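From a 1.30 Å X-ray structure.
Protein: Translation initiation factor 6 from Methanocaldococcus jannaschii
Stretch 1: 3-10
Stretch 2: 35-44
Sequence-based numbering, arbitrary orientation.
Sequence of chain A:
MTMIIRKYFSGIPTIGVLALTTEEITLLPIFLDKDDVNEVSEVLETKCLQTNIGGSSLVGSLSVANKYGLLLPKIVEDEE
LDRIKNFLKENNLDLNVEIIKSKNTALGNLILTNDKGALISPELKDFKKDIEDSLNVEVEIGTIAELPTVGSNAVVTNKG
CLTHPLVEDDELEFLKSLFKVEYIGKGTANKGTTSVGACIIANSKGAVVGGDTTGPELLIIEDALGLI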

# COMPACT_ATOMS: atom_id res chain seq x y z
N MET A 3 15.09 3.31 10.52
CA MET A 3 13.66 3.29 10.16
C MET A 3 13.32 2.59 8.85
O MET A 3 12.15 2.37 8.54
CB MET A 3 13.14 4.74 10.07
CG MET A 3 13.03 5.49 11.39
SD MET A 3 12.79 7.25 10.95
CE MET A 3 15.06 7.46 9.92
N ILE A 4 14.31 2.22 8.05
CA ILE A 4 14.06 1.58 6.77
C ILE A 4 14.96 0.36 6.60
O ILE A 4 16.16 0.48 6.90
CB ILE A 4 14.40 2.55 5.61
CG1 ILE A 4 13.61 3.86 5.67
CG2 ILE A 4 14.20 1.85 4.28
CD1 ILE A 4 13.65 4.65 4.36
N ILE A 5 14.40 -0.77 6.19
CA ILE A 5 15.19 -1.97 5.92
C ILE A 5 14.96 -2.34 4.48
O ILE A 5 13.91 -2.08 3.89
CB ILE A 5 14.80 -3.17 6.83
CG1 ILE A 5 13.41 -3.69 6.47
CG2 ILE A 5 14.92 -2.79 8.30
CD1 ILE A 5 12.96 -4.85 7.33
N ARG A 6 16.00 -2.91 3.93
CA ARG A 6 15.93 -3.60 2.65
C ARG A 6 15.60 -5.06 2.79
O ARG A 6 16.24 -5.73 3.60
CB ARG A 6 17.33 -3.59 2.04
CG ARG A 6 17.57 -2.39 1.17
CD ARG A 6 18.91 -2.58 0.44
NE ARG A 6 19.36 -1.37 -0.23
CZ ARG A 6 20.14 -0.41 0.28
NH1 ARG A 6 20.60 -0.48 1.51
NH2 ARG A 6 20.46 0.60 -0.49
N LYS A 7 14.68 -5.59 2.02
CA LYS A 7 14.32 -6.98 2.13
C LYS A 7 13.99 -7.58 0.77
O LYS A 7 13.45 -6.86 -0.08
CB LYS A 7 13.05 -7.21 2.98
CG LYS A 7 13.17 -7.03 4.45
CD LYS A 7 14.02 -8.13 5.08
CE LYS A 7 13.23 -9.43 5.07
NZ LYS A 7 14.12 -10.53 5.56
N TYR A 8 14.27 -8.85 0.64
CA TYR A 8 13.63 -9.68 -0.35
C TYR A 8 12.68 -10.60 0.43
O TYR A 8 12.98 -10.99 1.56
CB TYR A 8 14.62 -10.53 -1.14
CG TYR A 8 15.71 -9.78 -1.82
CD1 TYR A 8 16.90 -9.47 -1.18
CD2 TYR A 8 15.53 -9.36 -3.14
CE1 TYR A 8 17.88 -8.76 -1.87
CE2 TYR A 8 16.50 -8.66 -3.83
CZ TYR A 8 17.68 -8.36 -3.17
OH TYR A 8 18.68 -7.68 -3.83
N PHE A 9 11.54 -10.91 -0.15
CA PHE A 9 10.62 -11.91 0.42
C PHE A 9 10.81 -13.22 -0.34
O PHE A 9 10.32 -13.32 -1.49
CB PHE A 9 9.18 -11.43 0.29
CG PHE A 9 8.76 -10.31 1.21
CD1 PHE A 9 9.62 -9.81 2.21
CD2 PHE A 9 7.49 -9.78 1.11
CE1 PHE A 9 9.21 -8.81 3.06
CE2 PHE A 9 7.09 -8.76 1.97
CZ PHE A 9 7.95 -8.27 2.93
N SER A 10 11.51 -14.16 0.29
CA SER A 10 11.84 -15.43 -0.34
C SER A 10 12.40 -15.17 -1.75
O SER A 10 12.02 -15.81 -2.74
CB SER A 10 10.64 -16.39 -0.40
OG SER A 10 10.23 -16.66 0.94
N ASP A 35 11.23 -15.28 10.92
CA ASP A 35 12.19 -14.16 11.05
C ASP A 35 11.82 -12.99 10.16
O ASP A 35 11.95 -11.84 10.60
CB ASP A 35 13.59 -14.61 10.69
CG ASP A 35 14.30 -15.42 11.75
OD1 ASP A 35 13.85 -15.50 12.91
OD2 ASP A 35 15.34 -15.98 11.35
N ASP A 36 11.37 -13.25 8.94
CA ASP A 36 11.04 -12.14 8.05
C ASP A 36 9.84 -11.39 8.63
O ASP A 36 9.77 -10.15 8.66
CB ASP A 36 10.73 -12.69 6.69
CG ASP A 36 11.90 -13.20 5.86
OD1 ASP A 36 13.06 -12.90 6.17
OD2 ASP A 36 11.61 -13.90 4.87
N VAL A 37 8.85 -12.15 9.13
CA VAL A 37 7.67 -11.48 9.69
C VAL A 37 8.08 -10.59 10.85
O VAL A 37 7.63 -9.44 10.96
CB VAL A 37 6.63 -12.52 10.09
CG1 VAL A 37 5.49 -11.83 10.83
CG2 VAL A 37 6.13 -13.29 8.85
N ASN A 38 8.95 -11.12 11.75
CA ASN A 38 9.34 -10.29 12.89
C ASN A 38 10.10 -9.04 12.46
O ASN A 38 9.89 -7.98 13.08
CB ASN A 38 10.17 -11.10 13.88
CG ASN A 38 9.40 -12.22 14.57
OD1 ASN A 38 8.16 -12.20 14.72
ND2 ASN A 38 10.18 -13.23 14.97
N GLU A 39 10.95 -9.13 11.44
CA GLU A 39 11.72 -7.97 10.98
C GLU A 39 10.76 -6.92 10.44
O GLU A 39 10.91 -5.71 10.72
CB GLU A 39 12.75 -8.29 9.89
CG GLU A 39 13.99 -9.03 10.35
CD GLU A 39 14.68 -9.84 9.27
OE1 GLU A 39 14.67 -9.40 8.09
OE2 GLU A 39 15.26 -10.92 9.57
N VAL A 40 9.74 -7.31 9.67
CA VAL A 40 8.76 -6.36 9.17
C VAL A 40 7.95 -5.73 10.29
O VAL A 40 7.77 -4.51 10.40
CB VAL A 40 7.88 -7.11 8.13
CG1 VAL A 40 6.71 -6.20 7.76
CG2 VAL A 40 8.73 -7.50 6.92
N SER A 41 7.50 -6.54 11.24
CA SER A 41 6.74 -6.07 12.37
C SER A 41 7.54 -5.05 13.16
O SER A 41 7.00 -4.03 13.62
CB SER A 41 6.34 -7.27 13.27
OG SER A 41 5.61 -6.71 14.34
N GLU A 42 8.82 -5.28 13.35
CA GLU A 42 9.64 -4.38 14.16
C GLU A 42 9.83 -3.06 13.46
O GLU A 42 9.80 -2.00 14.07
CB GLU A 42 11.01 -5.05 14.40
CG GLU A 42 12.04 -4.28 15.19
CD GLU A 42 13.35 -5.02 15.38
OE1 GLU A 42 14.07 -4.84 16.39
OE2 GLU A 42 13.68 -5.84 14.48
N VAL A 43 10.10 -3.07 12.15
CA VAL A 43 10.38 -1.77 11.52
C VAL A 43 9.12 -0.97 11.27
O VAL A 43 9.14 0.26 11.39
CB VAL A 43 11.20 -1.98 10.24
CG1 VAL A 43 10.37 -2.59 9.15
CG2 VAL A 43 11.76 -0.65 9.74
N LEU A 44 8.00 -1.63 10.98
CA LEU A 44 6.75 -0.88 10.77
C LEU A 44 6.00 -0.65 12.06
O LEU A 44 5.06 0.18 12.09
CB LEU A 44 5.87 -1.67 9.78
CG LEU A 44 6.51 -1.84 8.40
CD1 LEU A 44 5.52 -2.61 7.55
CD2 LEU A 44 6.88 -0.49 7.78
O HOH W 1 12.91 -13.75 2.77

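Strand 4-7 runs alongside helix 35-44, nearly antiparallel at 157°. Their axes approach to 9.0 Å, so side chains, not backbones, fill most of the gap. The start of stretch 1 therefore meets the C-terminal part of the helix segment, and its end meets the N-terminal part.

At Met 3 the side chain starts away from the helix. Its backbone makes the contact instead: Met 3 O sits 3.3 Å from Val 43 CG2. Ile 4 also points away. Ile 5 turns toward the helix, and its CD1 lies 3.9 Å from Val 43 CG1, an apolar contact. Arg 6 is out of reach.

Lys 7 again points toward the helix and supplies the charged link. Its NZ forms salt bridges with Asp 36 OD1 at 2.7 Å and Glu 39 OE1 at 2.8 Å. Both are also hydrogen bonds donated by the lysine. The two acids are three residues apart, close to one helical turn, so one ammonium group can reach both.

Tyr 8 points away, but its carbonyl O accepts a hydrogen bond from water 1, which also donates to Asp 36 OD2. Buried Phe 9 brings CE1 to 4.1 Å from Val 40 CG2, another apolar contact. Ser 10 N donates to the same water, tying the loop to the helix.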